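Local coordinates for protein pullulanase (Bacillus acidopullulyticus, PDB 2WAN) that hydrolyses alpha-1,6-glucosidic linkages in pullulan and, probably, the branch points of starch polysaccharides, as a multidomain glycoside hydrolase of the amylase type, at residues A[164-176]-A[181-193]. Numbering follows the deposited sequence.
Sequences VTAVLVGDLQQAL and NWSPDDDHTLLKK
Thr189 meets Leu168 through both backbone and side chain. Its OG1 donates to Leu168 O at 2.7 Å, in the carbonyl plane and on a lone pair. Its backbone O accepts from Leu168 N. Thr189 OG1 sits between the backbone N and the carbonyl carbon (chi1 55°), which turns the hydroxyl toward Leu168 O and leaves CG2 to meet Leu176 CB at 3.9 Å. Two residues on, Leu191 N gives a nearly straight bond to Ala166 O (170° at the hydrogen). Water 1 joins Val164 O, Ala166 N and Leu191 O beside this bond.

Asn181 lies across the type I turn from Gly170 to Gln173. Its CB rests 3.3 Å from Gly170 O, and its amide lies by the backbone N atoms of Gln173 and Gln174. Next to it, Trp182 N donates to Gly170 O from above the carbonyl plane. The indole lays one face over the glycine: Gly170 CA stands 3.6 Å from the centroid of the six-membered ring, a CH-pi contact.

The Val167 methyls lie against the 183-186 turn and Thr189. CG2 reaches Pro184 O at 3.4 Å, while CG1 touches Asp186 O and Thr189 OG1. Asp187 OD1, near the same CG2, is hydrogen-bonded to His218 NE2.

Strand 166-170 pairs on its other edge with strand 208-216, within the X25 domain. The loop from 181 makes one isolated antiparallel bridge, Val167 to Leu190, then enters the sheet of strands 192-195 and 198-205. The edge is held by backbone bonds, the indole over Gly170 and the Thr189 hydroxyl, which probably replaces Thr189 N, too distant to bond Leu168 O.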
loop_
_atom_site.group_PDB
_atom_site.type_symbol
_atom_site.label_atom_id
_atom_site.label_comp_id
_atom_site.label_asym_id
_atom_site.label_seq_id
_atom_site.Cartn_x
_atom_site.Cartn_y
_atom_site.Cartn_z
ATOM N N VAL A 164 10.742 -25.788 -11.066
ATOM C CA VAL A 164 11.642 -25.997 -12.200
ATOM C C VAL A 164 11.184 -25.163 -13.391
ATOM O O VAL A 164 10.029 -25.237 -13.830
ATOM C CB VAL A 164 11.900 -27.511 -12.571
ATOM C CG1 VAL A 164 11.592 -28.464 -11.405
ATOM C CG2 VAL A 164 11.222 -27.930 -13.875
ATOM N N THR A 165 12.109 -24.341 -13.873
ATOM C CA THR A 165 11.888 -23.493 -15.030
ATOM C C THR A 165 12.725 -24.090 -16.156
ATOM O O THR A 165 13.940 -23.917 -16.182
ATOM C CB THR A 165 12.317 -22.032 -14.738
ATOM O OG1 THR A 165 11.628 -21.564 -13.576
ATOM C CG2 THR A 165 11.990 -21.108 -15.907
ATOM N N ALA A 166 12.052 -24.808 -17.050
ATOM C CA ALA A 166 12.690 -25.512 -18.161
ATOM C C ALA A 166 12.082 -25.045 -19.472
ATOM O O ALA A 166 10.902 -25.272 -19.742
ATOM C CB ALA A 166 12.532 -27.012 -17.999
ATOM N N VAL A 167 12.902 -24.384 -20.282
ATOM C CA VAL A 167 12.447 -23.791 -21.527
ATOM C C VAL A 167 13.088 -24.506 -22.708
ATOM O O VAL A 167 14.314 -24.686 -22.743
ATOM C CB VAL A 167 12.816 -22.283 -21.590
ATOM C CG1 VAL A 167 12.513 -21.707 -22.978
ATOM C CG2 VAL A 167 12.112 -21.488 -20.466
ATOM N N LEU A 168 12.255 -24.907 -23.664
ATOM C CA LEU A 168 12.722 -25.493 -24.917
ATOM C C LEU A 168 13.371 -24.404 -25.768
ATOM O O LEU A 168 12.724 -23.411 -26.146
ATOM C CB LEU A 168 11.568 -26.148 -25.671
ATOM C CG LEU A 168 11.847 -26.768 -27.042
ATOM C CD1 LEU A 168 12.698 -28.003 -26.908
ATOM C CD2 LEU A 168 10.546 -27.121 -27.727
ATOM N N VAL A 169 14.656 -24.586 -26.052
ATOM C CA VAL A 169 15.414 -23.605 -26.822
ATOM C C VAL A 169 15.984 -24.212 -28.087
ATOM O O VAL A 169 16.334 -25.395 -28.110
ATOM C CB VAL A 169 16.555 -22.973 -25.987
ATOM C CG1 VAL A 169 15.983 -22.160 -24.864
ATOM C CG2 VAL A 169 17.483 -24.047 -25.433
ATOM N N GLY A 170 16.097 -23.395 -29.132
ATOM C CA GLY A 170 16.684 -23.842 -30.396
ATOM C C GLY A 170 16.180 -23.031 -31.564
ATOM O O GLY A 170 15.634 -21.937 -31.374
ATOM N N ASP A 171 16.357 -23.566 -32.770
ATOM C CA ASP A 171 15.905 -22.885 -33.991
ATOM C C ASP A 171 14.456 -23.253 -34.359
ATOM O O ASP A 171 13.960 -22.917 -35.444
ATOM C CB ASP A 171 16.875 -23.121 -35.154
ATOM C CG ASP A 171 17.040 -24.592 -35.505
ATOM O OD1 ASP A 171 16.292 -25.437 -34.984
ATOM O OD2 ASP A 171 17.932 -24.904 -36.315
ATOM N N LEU A 172 13.793 -23.943 -33.436
ATOM C CA LEU A 172 12.386 -24.301 -33.568
ATOM C C LEU A 172 11.484 -23.375 -32.761
ATOM O O LEU A 172 10.265 -23.573 -32.727
ATOM C CB LEU A 172 12.154 -25.750 -33.124
ATOM C CG LEU A 172 12.911 -26.376 -31.944
ATOM C CD1 LEU A 172 12.801 -25.582 -30.651
ATOM C CD2 LEU A 172 12.423 -27.790 -31.729
ATOM N N GLN A 173 12.082 -22.377 -32.109
ATOM C CA GLN A 173 11.356 -21.535 -31.157
ATOM C C GLN A 173 10.349 -20.580 -31.798
ATOM O O GLN A 173 9.252 -20.388 -31.270
ATOM C CB GLN A 173 12.316 -20.786 -30.236
ATOM C CG GLN A 173 12.517 -21.487 -28.901
ATOM C CD GLN A 173 13.362 -20.679 -27.944
ATOM O OE1 GLN A 173 12.856 -20.103 -26.981
ATOM N NE2 GLN A 173 14.653 -20.618 -28.212
ATOM N N GLN A 174 10.729 -19.990 -32.929
ATOM C CA GLN A 174 9.838 -19.117 -33.686
ATOM C C GLN A 174 8.656 -19.901 -34.231
ATOM O O GLN A 174 7.508 -19.457 -34.117
ATOM C CB GLN A 174 10.588 -18.414 -34.817
ATOM C CG GLN A 174 11.526 -17.330 -34.321
ATOM C CD GLN A 174 12.173 -16.546 -35.436
ATOM O OE1 GLN A 174 12.458 -15.364 -35.277
ATOM N NE2 GLN A 174 12.418 -17.199 -36.569
ATOM N N ALA A 175 8.946 -21.075 -34.794
ATOM C CA ALA A 175 7.925 -22.001 -35.292
ATOM C C ALA A 175 6.953 -22.478 -34.202
ATOM O O ALA A 175 5.893 -23.031 -34.504
ATOM C CB ALA A 175 8.584 -23.189 -35.977
ATOM N N LEU A 176 7.320 -22.259 -32.943
ATOM C CA LEU A 176 6.452 -22.568 -31.811
ATOM C C LEU A 176 5.918 -21.297 -31.149
ATOM O O LEU A 176 5.423 -21.332 -30.020
ATOM C CB LEU A 176 7.178 -23.458 -30.795
ATOM C CG LEU A 176 7.410 -24.905 -31.239
ATOM C CD1 LEU A 176 8.290 -25.663 -30.256
ATOM C CD2 LEU A 176 6.086 -25.631 -31.439
ATOM N N ASN A 181 14.633 -17.198 -31.921
ATOM C CA ASN A 181 15.280 -18.493 -31.683
ATOM C C ASN A 181 16.380 -18.398 -30.635
ATOM O O ASN A 181 16.860 -17.301 -30.333
ATOM C CB ASN A 181 15.857 -19.050 -32.984
ATOM C CG ASN A 181 14.790 -19.578 -33.916
ATOM O OD1 ASN A 181 14.980 -19.626 -35.131
ATOM N ND2 ASN A 181 13.666 -19.991 -33.353
ATOM N N TRP A 182 16.769 -19.551 -30.084
ATOM C CA TRP A 182 17.837 -19.650 -29.070
ATOM C C TRP A 182 17.685 -18.624 -27.938
ATOM O O TRP A 182 18.609 -17.857 -27.630
ATOM C CB TRP A 182 19.222 -19.553 -29.730
ATOM C CG TRP A 182 19.432 -20.533 -30.844
ATOM C CD1 TRP A 182 19.289 -20.298 -32.181
ATOM C CD2 TRP A 182 19.833 -21.908 -30.718
ATOM N NE1 TRP A 182 19.567 -21.442 -32.897
ATOM C CE2 TRP A 182 19.909 -22.442 -32.025
ATOM C CE3 TRP A 182 20.144 -22.736 -29.628
ATOM C CZ2 TRP A 182 20.279 -23.770 -32.274
ATOM C CZ3 TRP A 182 20.509 -24.060 -29.878
ATOM C CH2 TRP A 182 20.573 -24.559 -31.192
ATOM N N SER A 183 16.508 -18.614 -27.319
ATOM C CA SER A 183 16.209 -17.632 -26.281
ATOM C C SER A 183 15.684 -18.301 -25.008
ATOM O O SER A 183 14.500 -18.641 -24.934
ATOM C CB SER A 183 15.218 -16.586 -26.818
ATOM O OG SER A 183 15.056 -15.522 -25.894
ATOM N N PRO A 184 16.559 -18.476 -23.993
ATOM C CA PRO A 184 16.219 -19.213 -22.766
ATOM C C PRO A 184 15.197 -18.521 -21.857
ATOM O O PRO A 184 14.590 -19.179 -21.001
ATOM C CB PRO A 184 17.557 -19.314 -22.020
ATOM C CG PRO A 184 18.578 -18.740 -22.908
ATOM C CD PRO A 184 17.902 -17.880 -23.907
ATOM N N ASP A 185 15.024 -17.211 -22.026
ATOM C CA ASP A 185 14.117 -16.454 -21.162
ATOM C C ASP A 185 12.723 -16.208 -21.766
ATOM O O ASP A 185 11.909 -15.495 -21.183
ATOM C CB ASP A 185 14.779 -15.154 -20.679
ATOM C CG ASP A 185 15.131 -14.204 -21.815
ATOM O OD1 ASP A 185 15.131 -14.618 -22.998
ATOM O OD2 ASP A 185 15.412 -13.024 -21.511
ATOM N N ASP A 186 12.454 -16.810 -22.923
ATOM C CA ASP A 186 11.136 -16.721 -23.557
ATOM C C ASP A 186 10.230 -17.859 -23.063
ATOM O O ASP A 186 10.374 -19.003 -23.492
ATOM C CB ASP A 186 11.261 -16.744 -25.090
ATOM C CG ASP A 186 10.020 -16.185 -25.801
ATOM O OD1 ASP A 186 8.895 -16.355 -25.284
ATOM O OD2 ASP A 186 10.168 -15.574 -26.882
ATOM N N ASP A 187 9.290 -17.529 -22.174
ATOM C CA ASP A 187 8.401 -18.531 -21.569
ATOM C C ASP A 187 7.294 -19.016 -22.501
ATOM O O ASP A 187 6.422 -19.789 -22.090
ATOM C CB ASP A 187 7.812 -18.028 -20.246
ATOM C CG ASP A 187 8.790 -18.145 -19.094
ATOM O OD1 ASP A 187 9.775 -18.915 -19.207
ATOM O OD2 ASP A 187 8.586 -17.456 -18.071
ATOM N N HIS A 188 7.337 -18.571 -23.752
ATOM C CA HIS A 188 6.447 -19.086 -24.779
ATOM C C HIS A 188 6.618 -20.594 -24.930
ATOM O O HIS A 188 5.643 -21.305 -25.166
ATOM C CB HIS A 188 6.722 -18.406 -26.113
ATOM C CG HIS A 188 5.487 -17.962 -26.826
ATOM N ND1 HIS A 188 4.679 -18.831 -27.530
ATOM C CD2 HIS A 188 4.917 -16.739 -26.941
ATOM C CE1 HIS A 188 3.666 -18.162 -28.048
ATOM N NE2 HIS A 188 3.787 -16.891 -27.708
ATOM N N THR A 189 7.861 -21.071 -24.796
ATOM C CA THR A 189 8.172 -22.506 -24.869
ATOM C C THR A 189 8.606 -23.061 -23.501
ATOM O O THR A 189 9.432 -23.976 -23.419
ATOM C CB THR A 189 9.266 -22.817 -25.930
ATOM O OG1 THR A 189 10.425 -22.026 -25.660
ATOM C CG2 THR A 189 8.767 -22.523 -27.338
ATOM N N LEU A 190 8.050 -22.496 -22.429
ATOM C CA LEU A 190 8.247 -23.023 -21.083
ATOM C C LEU A 190 7.507 -24.346 -20.955
ATOM O O LEU A 190 6.332 -24.453 -21.329
ATOM C CB LEU A 190 7.755 -22.030 -20.024
ATOM C CG LEU A 190 7.805 -22.403 -18.538
ATOM C CD1 LEU A 190 9.229 -22.485 -18.023
ATOM C CD2 LEU A 190 7.016 -21.376 -17.728
ATOM N N LEU A 191 8.207 -25.358 -20.447
ATOM C CA LEU A 191 7.608 -26.680 -20.259
ATOM C C LEU A 191 6.649 -26.698 -19.066
ATOM O O LEU A 191 6.891 -26.053 -18.039
ATOM C CB LEU A 191 8.682 -27.772 -20.123
ATOM C CG LEU A 191 9.294 -28.372 -21.403
ATOM C CD1 LEU A 191 10.063 -27.337 -22.210
ATOM C CD2 LEU A 191 10.214 -29.522 -21.068
ATOM N N LYS A 192 5.560 -27.445 -19.217
ATOM C CA LYS A 192 4.514 -27.508 -18.200
ATOM C C LYS A 192 4.671 -28.748 -17.319
ATOM O O LYS A 192 5.074 -29.817 -17.793
ATOM C CB LYS A 192 3.224 -27.439 -18.916
ATOM C CG LYS A 192 2.816 -26.032 -19.213
ATOM C CD LYS A 192 2.255 -25.801 -20.579
ATOM C CE LYS A 192 2.175 -24.260 -20.904
ATOM N NZ LYS A 192 3.507 -23.537 -21.130
ATOM N N LYS A 193 4.355 -28.587 -16.037
ATOM C CA LYS A 193 4.412 -29.669 -15.056
ATOM C C LYS A 193 3.322 -30.705 -15.334
ATOM O O LYS A 193 2.130 -30.387 -15.279
ATOM C CB LYS A 193 4.264 -29.086 -13.648
ATOM C CG LYS A 193 4.285 -30.085 -12.508
ATOM C CD LYS A 193 4.184 -29.363 -11.167
ATOM C CE LYS A 193 3.737 -30.299 -10.054
ATOM N NZ LYS A 193 3.789 -29.641 -8.718
HETATM O O HOH W 1 9.401 -25.748 -16.616
#